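Local coordinates for arylesterase (PDB 5L2P), which hydrolyses aromatic esters, p-nitrophenyl esters of fatty acids and organophosphates such as paraoxon, as a serine esterase of the GDXG lipolytic family, at residues Leu101-Glu106 / Ile297-Lys302; Ala117-Pro123 / Lys215-Arg219; Val126-Phe130 / Ala164-Ala169. All coordinates share one frame; numbering follows the deposited sequence.

Contact 1. Residues Leu101-Glu106 / Ile297-Lys302; sequences LSNSCE and IGALLK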
ATOM      1  N   LEU A 101     -17.602  11.169  25.060  1.00 51.70           N
ATOM      2  CA  LEU A 101     -16.643  12.219  24.752  1.00 53.35           C
ATOM      3  C   LEU A 101     -16.575  13.251  25.860  1.00 53.09           C
ATOM      4  O   LEU A 101     -15.472  13.674  26.285  1.00 55.95           O
ATOM      5  CB  LEU A 101     -16.973  12.884  23.408  1.00 54.59           C
ATOM      6  CG  LEU A 101     -15.979  13.962  22.915  1.00 54.16           C
ATOM      7  CD1 LEU A 101     -14.584  13.424  22.626  1.00 53.90           C
ATOM      8  CD2 LEU A 101     -16.587  14.594  21.687  1.00 54.60           C
ATOM      9  N   SER A 102     -17.750  13.639  26.320  1.00 51.90           N
ATOM     10  CA  SER A 102     -17.899  14.577  27.433  1.00 53.16           C
ATOM     11  C   SER A 102     -17.207  14.078  28.706  1.00 53.12           C
ATOM     12  O   SER A 102     -16.513  14.822  29.372  1.00 54.67           O
ATOM     13  CB  SER A 102     -19.401  14.816  27.706  1.00 54.49           C
ATOM     14  OG  SER A 102     -19.609  15.783  28.731  1.00 58.64           O
ATOM     15  N   ASN A 103     -17.422  12.814  29.044  1.00 53.29           N
ATOM     16  CA  ASN A 103     -16.852  12.238  30.258  1.00 54.20           C
ATOM     17  C   ASN A 103     -15.347  12.100  30.169  1.00 55.25           C
ATOM     18  O   ASN A 103     -14.659  12.299  31.147  1.00 52.52           O
ATOM     19  CB  ASN A 103     -17.487  10.880  30.548  1.00 54.99           C
ATOM     20  CG  ASN A 103     -18.939  10.995  31.021  1.00 56.43           C
ATOM     21  OD1 ASN A 103     -19.353  12.025  31.530  1.00 55.67           O
ATOM     22  ND2 ASN A 103     -19.708   9.924  30.860  1.00 57.72           N
ATOM     23  N   SER A 104     -14.845  11.760  28.979  1.00 59.32           N
ATOM     24  CA  SER A 104     -13.411  11.588  28.747  1.00 58.99           C
ATOM     25  C   SER A 104     -12.705  12.935  28.754  1.00 62.36           C
ATOM     26  O   SER A 104     -11.645  13.082  29.346  1.00 60.33           O
ATOM     27  CB  SER A 104     -13.166  10.948  27.401  1.00 60.35           C
ATOM     28  OG  SER A 104     -13.698   9.652  27.355  1.00 65.24           O
ATOM     29  N   CYS A 105     -13.296  13.912  28.067  1.00 64.98           N
ATOM     30  CA  CYS A 105     -12.795  15.288  28.072  1.00 66.12           C
ATOM     31  C   CYS A 105     -12.941  15.960  29.430  1.00 64.46           C
ATOM     32  O   CYS A 105     -12.174  16.869  29.753  1.00 64.36           O
ATOM     33  CB  CYS A 105     -13.567  16.140  27.064  1.00 68.32           C
ATOM     34  SG  CYS A 105     -13.198  15.720  25.359  1.00 79.03           S
ATOM     35  N   GLU A 106     -13.957  15.542  30.188  1.00 61.09           N
ATOM     36  CA  GLU A 106     -14.343  16.159  31.450  1.00 58.61           C
ATOM     37  C   GLU A 106     -14.708  17.613  31.219  1.00 57.54           C
ATOM     38  O   GLU A 106     -14.299  18.528  31.971  1.00 58.05           O
ATOM     39  CB  GLU A 106     -13.240  15.994  32.497  1.00 60.64           C
ATOM     40  CG  GLU A 106     -13.023  14.537  32.870  1.00 62.66           C
ATOM     41  CD  GLU A 106     -11.801  14.318  33.749  1.00 65.05           C
ATOM     42  OE1 GLU A 106     -11.467  15.225  34.558  1.00 64.12           O
ATOM     43  OE2 GLU A 106     -11.173  13.233  33.601  1.00 65.19           O
ATOM     44  N   ILE A 297      -9.327  10.210  22.089  1.00 49.99           N
ATOM     45  CA  ILE A 297      -9.501  11.572  21.640  1.00 50.24           C
ATOM     46  C   ILE A 297      -9.766  12.476  22.821  1.00 51.04           C
ATOM     47  O   ILE A 297      -9.224  13.570  22.875  1.00 53.04           O
ATOM     48  CB  ILE A 297     -10.625  11.663  20.608  1.00 52.29           C
ATOM     49  CG1 ILE A 297     -10.165  11.076  19.262  1.00 52.29           C
ATOM     50  CG2 ILE A 297     -11.107  13.096  20.425  1.00 54.76           C
ATOM     51  CD1 ILE A 297     -11.307  10.816  18.266  1.00 53.19           C
ATOM     52  N   GLY A 298     -10.634  12.044  23.746  1.00 53.30           N
ATOM     53  CA  GLY A 298     -10.956  12.819  24.947  1.00 52.58           C
ATOM     54  C   GLY A 298      -9.739  13.115  25.814  1.00 52.37           C
ATOM     55  O   GLY A 298      -9.579  14.227  26.310  1.00 53.26           O
ATOM     56  N   ALA A 299      -8.889  12.115  25.988  1.00 50.39           N
ATOM     57  CA  ALA A 299      -7.652  12.284  26.739  1.00 50.67           C
ATOM     58  C   ALA A 299      -6.732  13.368  26.123  1.00 52.00           C
ATOM     59  O   ALA A 299      -6.116  14.145  26.842  1.00 51.94           O
ATOM     60  CB  ALA A 299      -6.897  10.966  26.826  1.00 49.24           C
ATOM     61  N   LEU A 300      -6.654  13.402  24.800  1.00 50.98           N
ATOM     62  CA  LEU A 300      -5.864  14.401  24.096  1.00 51.86           C
ATOM     63  C   LEU A 300      -6.464  15.778  24.159  1.00 52.10           C
ATOM     64  O   LEU A 300      -5.749  16.745  24.369  1.00 51.39           O
ATOM     65  CB  LEU A 300      -5.669  14.002  22.630  1.00 53.13           C
ATOM     66  CG  LEU A 300      -4.808  12.748  22.424  1.00 52.87           C
ATOM     67  CD1 LEU A 300      -4.817  12.374  20.945  1.00 53.67           C
ATOM     68  CD2 LEU A 300      -3.391  12.970  22.932  1.00 52.74           C
ATOM     69  N   LEU A 301      -7.778  15.879  23.983  1.00 54.38           N
ATOM     70  CA  LEU A 301      -8.481  17.171  24.159  1.00 53.56           C
ATOM     71  C   LEU A 301      -8.375  17.712  25.570  1.00 52.17           C
ATOM     72  O   LEU A 301      -8.121  18.906  25.782  1.00 51.84           O
ATOM     73  CB  LEU A 301      -9.939  17.051  23.786  1.00 53.29           C
ATOM     74  CG  LEU A 301     -10.209  16.862  22.286  1.00 55.52           C
ATOM     75  CD1 LEU A 301     -11.681  16.588  22.084  1.00 57.74           C
ATOM     76  CD2 LEU A 301      -9.791  18.092  21.463  1.00 56.32           C
ATOM     77  N   LYS A 302      -8.572  16.828  26.532  1.00 53.09           N
ATOM     78  CA  LYS A 302      -8.420  17.186  27.955  1.00 54.85           C
ATOM     79  C   LYS A 302      -7.024  17.760  28.202  1.00 54.49           C
ATOM     80  O   LYS A 302      -6.852  18.728  28.902  1.00 56.96           O
ATOM     81  CB  LYS A 302      -8.635  15.945  28.800  1.00 55.28           C
ATOM     82  CG  LYS A 302      -8.420  16.137  30.280  1.00 58.33           C
ATOM     83  CD  LYS A 302      -8.546  14.794  30.962  1.00 62.19           C
ATOM     84  CE  LYS A 302      -8.115  14.843  32.403  1.00 66.59           C
ATOM     85  NZ  LYS A 302      -8.271  13.500  33.023  1.00 70.79           N
TER

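Contact 2. Residues Ala117-Pro123 / Lys215-Arg219; sequences APEYKFP and KMYIR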
ATOM      1  N   ALA A 117     -29.629  17.471   3.669  1.00 63.08           N
ATOM      2  CA  ALA A 117     -30.092  17.289   2.292  1.00 63.18           C
ATOM      3  C   ALA A 117     -30.994  16.053   2.217  1.00 65.94           C
ATOM      4  O   ALA A 117     -30.979  15.230   3.134  1.00 65.35           O
ATOM      5  CB  ALA A 117     -28.910  17.118   1.372  1.00 61.25           C
ATOM      6  N   PRO A 118     -31.805  15.917   1.150  1.00 69.52           N
ATOM      7  CA  PRO A 118     -32.003  16.817   0.018  1.00 70.52           C
ATOM      8  C   PRO A 118     -32.849  18.084   0.285  1.00 68.65           C
ATOM      9  O   PRO A 118     -32.963  18.925  -0.598  1.00 66.62           O
ATOM     10  CB  PRO A 118     -32.740  15.921  -0.985  1.00 73.19           C
ATOM     11  CG  PRO A 118     -33.585  15.050  -0.144  1.00 72.33           C
ATOM     12  CD  PRO A 118     -32.745  14.773   1.085  1.00 72.48           C
ATOM     13  N   GLU A 119     -33.413  18.228   1.474  1.00 70.00           N
ATOM     14  CA  GLU A 119     -34.256  19.385   1.774  1.00 71.37           C
ATOM     15  C   GLU A 119     -33.406  20.655   1.717  1.00 71.64           C
ATOM     16  O   GLU A 119     -33.786  21.625   1.101  1.00 78.34           O
ATOM     17  CB  GLU A 119     -34.908  19.250   3.161  1.00 71.15           C
ATOM     18  CG  GLU A 119     -35.892  18.085   3.271  1.00 71.44           C
ATOM     19  CD  GLU A 119     -35.264  16.775   3.757  1.00 72.00           C
ATOM     20  OE1 GLU A 119     -34.027  16.574   3.586  1.00 71.39           O
ATOM     21  OE2 GLU A 119     -36.011  15.915   4.271  1.00 70.38           O
ATOM     22  N   TYR A 120     -32.261  20.642   2.379  1.00 69.41           N
ATOM     23  CA  TYR A 120     -31.368  21.790   2.419  1.00 67.66           C
ATOM     24  C   TYR A 120     -30.003  21.385   1.883  1.00 65.17           C
ATOM     25  O   TYR A 120     -29.301  20.547   2.469  1.00 61.23           O
ATOM     26  CB  TYR A 120     -31.232  22.299   3.836  1.00 68.45           C
ATOM     27  CG  TYR A 120     -32.531  22.784   4.405  1.00 75.26           C
ATOM     28  CD1 TYR A 120     -33.382  21.901   5.105  1.00 77.58           C
ATOM     29  CD2 TYR A 120     -32.934  24.111   4.246  1.00 74.37           C
ATOM     30  CE1 TYR A 120     -34.573  22.334   5.642  1.00 76.37           C
ATOM     31  CE2 TYR A 120     -34.138  24.551   4.774  1.00 77.12           C
ATOM     32  CZ  TYR A 120     -34.949  23.667   5.480  1.00 79.13           C
ATOM     33  OH  TYR A 120     -36.145  24.107   6.020  1.00 82.18           O
ATOM     34  N   LYS A 121     -29.650  21.966   0.749  1.00 62.72           N
ATOM     35  CA  LYS A 121     -28.459  21.586   0.045  1.00 62.00           C
ATOM     36  C   LYS A 121     -27.266  22.357   0.588  1.00 61.70           C
ATOM     37  O   LYS A 121     -27.429  23.327   1.340  1.00 58.04           O
ATOM     38  CB  LYS A 121     -28.608  21.853  -1.453  1.00 64.43           C
ATOM     39  CG  LYS A 121     -29.472  20.814  -2.159  1.00 68.81           C
ATOM     40  CD  LYS A 121     -29.313  20.909  -3.666  1.00 69.88           C
ATOM     41  CE  LYS A 121     -30.180  19.887  -4.345  1.00 72.10           C
ATOM     42  NZ  LYS A 121     -29.488  18.577  -4.429  1.00 71.91           N
ATOM     43  N   PHE A 122     -26.066  21.900   0.206  1.00 58.27           N
ATOM     44  CA  PHE A 122     -24.855  22.653   0.413  1.00 57.01           C
ATOM     45  C   PHE A 122     -25.062  24.113  -0.033  1.00 55.55           C
ATOM     46  O   PHE A 122     -25.646  24.353  -1.085  1.00 56.15           O
ATOM     47  CB  PHE A 122     -23.718  22.008  -0.388  1.00 57.76           C
ATOM     48  CG  PHE A 122     -22.454  22.806  -0.410  1.00 56.77           C
ATOM     49  CD1 PHE A 122     -21.513  22.684   0.589  1.00 54.61           C
ATOM     50  CD2 PHE A 122     -22.201  23.682  -1.462  1.00 60.57           C
ATOM     51  CE1 PHE A 122     -20.329  23.424   0.543  1.00 56.30           C
ATOM     52  CE2 PHE A 122     -21.020  24.430  -1.510  1.00 57.96           C
ATOM     53  CZ  PHE A 122     -20.084  24.306  -0.503  1.00 56.00           C
ATOM     54  N   PRO A 123     -24.569  25.084   0.744  1.00 54.40           N
ATOM     55  CA  PRO A 123     -23.744  24.973   1.957  1.00 53.55           C
ATOM     56  C   PRO A 123     -24.498  25.112   3.310  1.00 51.21           C
ATOM     57  O   PRO A 123     -23.884  25.490   4.295  1.00 49.48           O
ATOM     58  CB  PRO A 123     -22.759  26.142   1.773  1.00 54.17           C
ATOM     59  CG  PRO A 123     -23.615  27.186   1.155  1.00 54.84           C
ATOM     60  CD  PRO A 123     -24.661  26.481   0.298  1.00 54.64           C
ATOM     61  N   LYS A 215     -24.535  13.786  -4.666  1.00 59.69           N
ATOM     62  CA  LYS A 215     -25.543  14.327  -5.593  1.00 63.99           C
ATOM     63  C   LYS A 215     -26.722  14.984  -4.873  1.00 64.35           C
ATOM     64  O   LYS A 215     -27.279  15.968  -5.354  1.00 63.15           O
ATOM     65  CB  LYS A 215     -26.109  13.231  -6.491  1.00 70.80           C
ATOM     66  CG  LYS A 215     -25.200  12.792  -7.617  1.00 77.15           C
ATOM     67  CD  LYS A 215     -25.870  11.680  -8.410  1.00 85.71           C
ATOM     68  CE  LYS A 215     -24.966  11.147  -9.524  1.00 89.77           C
ATOM     69  NZ  LYS A 215     -25.022  12.006 -10.747  1.00 90.78           N
ATOM     70  N   MET A 216     -27.105  14.424  -3.731  1.00 65.33           N
ATOM     71  CA  MET A 216     -28.215  14.952  -2.931  1.00 66.68           C
ATOM     72  C   MET A 216     -27.826  16.220  -2.183  1.00 63.28           C
ATOM     73  O   MET A 216     -28.642  17.104  -2.004  1.00 65.27           O
ATOM     74  CB  MET A 216     -28.670  13.901  -1.933  1.00 69.56           C
ATOM     75  CG  MET A 216     -29.174  12.650  -2.609  1.00 75.89           C
ATOM     76  SD  MET A 216     -30.965  12.652  -2.666  1.00 87.37           S
ATOM     77  CE  MET A 216     -31.312  11.990  -1.031  1.00 85.39           C
ATOM     78  N   TYR A 217     -26.564  16.304  -1.775  1.00 62.17           N
ATOM     79  CA  TYR A 217     -26.050  17.413  -0.970  1.00 58.23           C
ATOM     80  C   TYR A 217     -25.664  18.611  -1.817  1.00 58.40           C
ATOM     81  O   TYR A 217     -26.039  19.736  -1.476  1.00 56.78           O
ATOM     82  CB  TYR A 217     -24.874  16.921  -0.137  1.00 57.14           C
ATOM     83  CG  TYR A 217     -24.248  17.932   0.782  1.00 58.32           C
ATOM     84  CD1 TYR A 217     -25.030  18.668   1.658  1.00 57.93           C
ATOM     85  CD2 TYR A 217     -22.842  18.124   0.796  1.00 56.33           C
ATOM     86  CE1 TYR A 217     -24.447  19.588   2.510  1.00 60.07           C
ATOM     87  CE2 TYR A 217     -22.266  19.035   1.635  1.00 55.60           C
ATOM     88  CZ  TYR A 217     -23.064  19.766   2.489  1.00 57.29           C
ATOM     89  OH  TYR A 217     -22.492  20.685   3.348  1.00 60.42           O
ATOM     90  N   ILE A 218     -24.953  18.382  -2.927  1.00 59.26           N
ATOM     91  CA  ILE A 218     -24.491  19.496  -3.780  1.00 63.78           C
ATOM     92  C   ILE A 218     -25.570  20.003  -4.734  1.00 64.99           C
ATOM     93  O   ILE A 218     -26.508  19.276  -5.065  1.00 71.79           O
ATOM     94  CB  ILE A 218     -23.197  19.177  -4.578  1.00 65.15           C
ATOM     95  CG1 ILE A 218     -23.441  18.079  -5.617  1.00 66.96           C
ATOM     96  CG2 ILE A 218     -22.064  18.846  -3.609  1.00 64.27           C
ATOM     97  CD1 ILE A 218     -22.250  17.890  -6.527  1.00 72.30           C
ATOM     98  N   ARG A 219     -25.434  21.260  -5.150  1.00 63.43           N
ATOM     99  CA  ARG A 219     -26.401  21.901  -6.048  1.00 63.82           C
ATOM    100  C   ARG A 219     -26.129  21.518  -7.493  1.00 65.00           C
ATOM    101  O   ARG A 219     -27.031  21.214  -8.249  1.00 64.43           O
ATOM    102  CB  ARG A 219     -26.342  23.416  -5.893  1.00 62.86           C
ATOM    103  CG  ARG A 219     -26.736  23.886  -4.497  1.00 62.80           C
ATOM    104  CD  ARG A 219     -26.367  25.328  -4.248  1.00 63.50           C
ATOM    105  NE  ARG A 219     -24.920  25.480  -4.127  1.00 62.88           N
ATOM    106  CZ  ARG A 219     -24.319  26.606  -3.797  1.00 61.77           C
ATOM    107  NH1 ARG A 219     -25.033  27.681  -3.559  1.00 64.18           N
ATOM    108  NH2 ARG A 219     -23.006  26.647  -3.694  1.00 61.44           N
TER

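Contact 3. Residues Val126-Phe130 / Ala164-Ala169; sequences VYDCF and ATSLLA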
ATOM      1  N   VAL A 126     -23.025  23.507   6.476  1.00 56.15           N
ATOM      2  CA  VAL A 126     -21.753  24.103   6.892  1.00 58.21           C
ATOM      3  C   VAL A 126     -21.998  25.369   7.691  1.00 57.67           C
ATOM      4  O   VAL A 126     -21.369  25.605   8.737  1.00 58.62           O
ATOM      5  CB  VAL A 126     -20.840  24.429   5.696  1.00 59.53           C
ATOM      6  CG1 VAL A 126     -19.536  25.061   6.187  1.00 57.92           C
ATOM      7  CG2 VAL A 126     -20.577  23.161   4.883  1.00 59.70           C
ATOM      8  N   TYR A 127     -22.906  26.195   7.192  1.00 58.54           N
ATOM      9  CA  TYR A 127     -23.253  27.434   7.900  1.00 62.11           C
ATOM     10  C   TYR A 127     -24.058  27.218   9.181  1.00 61.82           C
ATOM     11  O   TYR A 127     -23.889  27.997  10.128  1.00 67.85           O
ATOM     12  CB  TYR A 127     -23.951  28.410   6.967  1.00 65.71           C
ATOM     13  CG  TYR A 127     -22.981  29.034   5.994  1.00 67.65           C
ATOM     14  CD1 TYR A 127     -21.962  29.875   6.452  1.00 70.05           C
ATOM     15  CD2 TYR A 127     -23.057  28.772   4.628  1.00 69.91           C
ATOM     16  CE1 TYR A 127     -21.045  30.428   5.577  1.00 75.89           C
ATOM     17  CE2 TYR A 127     -22.145  29.348   3.734  1.00 72.64           C
ATOM     18  CZ  TYR A 127     -21.142  30.163   4.224  1.00 74.76           C
ATOM     19  OH  TYR A 127     -20.233  30.741   3.394  1.00 77.70           O
ATOM     20  N   ASP A 128     -24.892  26.177   9.222  1.00 58.24           N
ATOM     21  CA  ASP A 128     -25.599  25.846  10.460  1.00 60.33           C
ATOM     22  C   ASP A 128     -24.615  25.487  11.559  1.00 57.78           C
ATOM     23  O   ASP A 128     -24.785  25.908  12.710  1.00 57.25           O
ATOM     24  CB  ASP A 128     -26.586  24.661  10.283  1.00 63.29           C
ATOM     25  CG  ASP A 128     -27.902  25.071   9.638  1.00 64.85           C
ATOM     26  OD1 ASP A 128     -28.098  26.257   9.314  1.00 68.08           O
ATOM     27  OD2 ASP A 128     -28.731  24.181   9.405  1.00 64.67           O
ATOM     28  N   CYS A 129     -23.596  24.691  11.202  1.00 56.11           N
ATOM     29  CA  CYS A 129     -22.611  24.264  12.178  1.00 53.51           C
ATOM     30  C   CYS A 129     -21.754  25.442  12.603  1.00 52.38           C
ATOM     31  O   CYS A 129     -21.414  25.560  13.780  1.00 53.31           O
ATOM     32  CB  CYS A 129     -21.755  23.146  11.624  1.00 56.63           C
ATOM     33  SG  CYS A 129     -22.583  21.535  11.425  1.00 56.22           S
ATOM     34  N   PHE A 130     -21.432  26.334  11.669  1.00 53.66           N
ATOM     35  CA  PHE A 130     -20.555  27.463  11.985  1.00 56.01           C
ATOM     36  C   PHE A 130     -21.280  28.449  12.874  1.00 56.23           C
ATOM     37  O   PHE A 130     -20.699  28.929  13.849  1.00 57.79           O
ATOM     38  CB  PHE A 130     -20.029  28.137  10.714  1.00 57.73           C
ATOM     39  CG  PHE A 130     -19.226  29.382  10.964  1.00 58.03           C
ATOM     40  CD1 PHE A 130     -17.950  29.297  11.497  1.00 57.62           C
ATOM     41  CD2 PHE A 130     -19.737  30.648  10.632  1.00 58.05           C
ATOM     42  CE1 PHE A 130     -17.181  30.444  11.691  1.00 60.09           C
ATOM     43  CE2 PHE A 130     -18.978  31.799  10.839  1.00 60.79           C
ATOM     44  CZ  PHE A 130     -17.701  31.704  11.376  1.00 60.81           C
ATOM     45  N   ALA A 164     -14.544  21.936   7.035  1.00 56.91           N
ATOM     46  CA  ALA A 164     -15.160  23.102   6.366  1.00 57.25           C
ATOM     47  C   ALA A 164     -15.290  24.296   7.320  1.00 57.88           C
ATOM     48  O   ALA A 164     -15.028  25.419   6.953  1.00 59.43           O
ATOM     49  CB  ALA A 164     -16.519  22.723   5.792  1.00 59.71           C
ATOM     50  N   THR A 165     -15.729  24.018   8.537  1.00 58.25           N
ATOM     51  CA  THR A 165     -15.844  24.985   9.608  1.00 57.30           C
ATOM     52  C   THR A 165     -14.555  25.671   9.952  1.00 53.68           C
ATOM     53  O   THR A 165     -14.557  26.826  10.346  1.00 53.59           O
ATOM     54  CB  THR A 165     -16.257  24.216  10.876  1.00 60.25           C
ATOM     55  OG1 THR A 165     -17.632  23.817  10.754  1.00 67.08           O
ATOM     56  CG2 THR A 165     -16.059  24.985  12.146  1.00 62.03           C
ATOM     57  N   SER A 166     -13.473  24.914   9.925  1.00 52.98           N
ATOM     58  CA  SER A 166     -12.148  25.448  10.254  1.00 53.22           C
ATOM     59  C   SER A 166     -11.717  26.500   9.233  1.00 53.46           C
ATOM     60  O   SER A 166     -11.057  27.467   9.585  1.00 51.63           O
ATOM     61  CB  SER A 166     -11.113  24.332  10.270  1.00 54.09           C
ATOM     62  OG  SER A 166     -11.317  23.468  11.368  1.00 58.12           O
ATOM     63  N   LEU A 167     -12.098  26.301   7.976  1.00 52.18           N
ATOM     64  CA  LEU A 167     -11.819  27.279   6.933  1.00 54.08           C
ATOM     65  C   LEU A 167     -12.615  28.559   7.095  1.00 58.36           C
ATOM     66  O   LEU A 167     -12.075  29.661   6.877  1.00 60.25           O
ATOM     67  CB  LEU A 167     -12.124  26.689   5.558  1.00 54.85           C
ATOM     68  CG  LEU A 167     -11.295  25.473   5.122  1.00 52.95           C
ATOM     69  CD1 LEU A 167     -11.795  24.931   3.779  1.00 52.66           C
ATOM     70  CD2 LEU A 167      -9.850  25.912   5.031  1.00 52.69           C
ATOM     71  N   LEU A 168     -13.899  28.427   7.462  1.00 58.41           N
ATOM     72  CA  LEU A 168     -14.731  29.577   7.787  1.00 58.02           C
ATOM     73  C   LEU A 168     -14.219  30.274   9.034  1.00 58.22           C
ATOM     74  O   LEU A 168     -14.281  31.505   9.133  1.00 60.75           O
ATOM     75  CB  LEU A 168     -16.172  29.161   8.026  1.00 58.72           C
ATOM     76  CG  LEU A 168     -16.996  28.806   6.803  1.00 60.17           C
ATOM     77  CD1 LEU A 168     -18.396  28.419   7.214  1.00 60.73           C
ATOM     78  CD2 LEU A 168     -17.078  29.981   5.860  1.00 61.73           C
ATOM     79  N   ALA A 169     -13.738  29.492   9.993  1.00 55.95           N
ATOM     80  CA  ALA A 169     -13.255  30.054  11.251  1.00 57.09           C
ATOM     81  C   ALA A 169     -12.050  30.933  10.983  1.00 58.43           C
ATOM     82  O   ALA A 169     -11.913  32.008  11.554  1.00 58.42           O
ATOM     83  CB  ALA A 169     -12.880  28.953  12.234  1.00 57.53           C
TER

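Contact 1. Residues Leu101-Glu106 / Ile297-Lys302
Lys302 sets off with CG anti to its backbone N (chi1 176°) and stays extended to the end, which carries NZ to Glu106; the glutamate keeps CG beside its own backbone N (chi1 -65°) and extends beyond it to meet NZ. NZ gives a hydrogen bond to OE2 of Glu106 at 3.0 Å, a salt bridge in which the ammonium comes from above the carboxylate plane. OE1 of the same carboxylate is bound by Thr73 OG1, so both oxygens have partners. On its way the lysine chain passes the last carbonyls of helix 95-105, its CB 3.8 Å from Cys105 O. With an alanine here, Glu106 OE2 would probably lose its charged mate and those carbonyls the aliphatic cover of the lysine. Deeper in, Gly298, lacking a side chain, lets the helices close in: its CA lies 3.8 Å from Ser104 CB and 3.7 Å from Cys105 SG. The same sulfur touches Leu301 CD1 at 3.7 Å, and Leu101 CD1 reaches Ile297 CG2 at 4.1 Å. The short helical segments cross at -45° with axes 7.8 Å apart. Helices 95-105 and 287-305 thus pack together over the central sheet, Ile297 and Leu301 resting on strands 150-155 and 178-182, while Ala299 meets Ala299 of a second subunit.

Contact 2. Residues Ala117-Pro123 / Lys215-Arg219
Phe122 lays its CB over the face of the Tyr217 ring, 3.8 Å from the centroid, a CH-pi contact within the alpha/beta hydrolase fold, where the loop between strand 108-112 and helix 124-138 meets the end of helix 212-217. Directed away from its own backbone N (chi1 172°), the phenylalanine ring also turns its edge toward the tyrosine face, an offset edge-to-face pair with planes at 78°. Its backbone N binds Tyr217 O at 2.7 Å, fixing the register of the two segments. Lys121 bends at its last torsion (chi4 -85°), and NZ grips two backbone oxygens, Met216 O at 3.0 Å and Ile218 O at 3.1 Å, both from above the carbonyl planes; it probably offsets the negative pole of this helix end.

Farther out, Trp86 stacks on Tyr217 and bonds the backbone of Ala117, tying both segments to the loop that also carries His82-Gly84, which probably forms the oxyanion hole. Asp223 holds Arg219 NH2 in a salt bridge, while one face of the guanidinium lies against Pro123 CD. At the other end, where Phe27 of helix 27-39 touches both residues, Pro118 and Met216 run side by side, the methionine methyl CE 3.8 Å from Pro118 CD.

Contact 3. Residues Val126-Phe130 / Ala164-Ala169
Val126 meets Ala164 and Leu168 chiefly through CG1, which stands 3.8 Å from Ala164 CB and 3.7 Å from Leu168 CD1. Tyr127 follows on the outer side of the helix. Its CB leads off from the partner helix, yet the ring returns toward the leucine, whose CD1 lies 3.7 Å from Tyr127 CE1; the two side chains cross at about a right angle. Cys129 faces the other helix again and sits loosely by Thr165, CB 4.3 Å from OG1. That hydroxyl is bonded to Leu161 O one turn earlier in its own helix, so the contact with the cysteine is one of van der Waals packing. Phe130 finishes the row. A chi1 of 175° swings its ring out on the side remote from the backbone N, where it receives Leu168 CB over one face, offset toward the rim, a CH-pi contact 4.1 Å from the centroid. The phenylalanine CB touches Leu168 CD1 as well, at 3.9 Å, and ring atom CE1 comes near the backbone N of Ala169.

Leu168 is therefore central to the interface, its CD1 lying among Val126, Tyr127 and Phe130. Cohesion here is apolar; the local helix axes approach to 9.7 Å, with a crossing angle of -64°. Cys129 and Thr165 both rest on Phe81 of strand 77-81. This is the layer of helices flanking the central sheet of an alpha/beta hydrolase, in which helix 157-171 follows the turn carrying Ser156, the probable nucleophile, consistent with a nucleophile elbow.

Along the chain the three contacts are nested: contact 3 lies inside the loop closed by contact 2, and contact 2 inside that closed by contact 1. Contacts 2 and 3, with centres 16 Å apart, form one continuous packed region: Tyr217 OH packs 3.5 Å from Val126 CG2, and loop 117-123 runs straight into helix 124-138. Contact 1 stands apart, its centre 32 Å from that of contact 2, across the chain's centre, and 22 Å from that of contact 3. Contacts 1 and 3 each pack two helices beside the central sheet, whereas contact 2 joins helix 212-217 to the loop before helix 124-138; there the Tyr217 side chain is about 11 Å from that of Ser156, the inferred active-site serine.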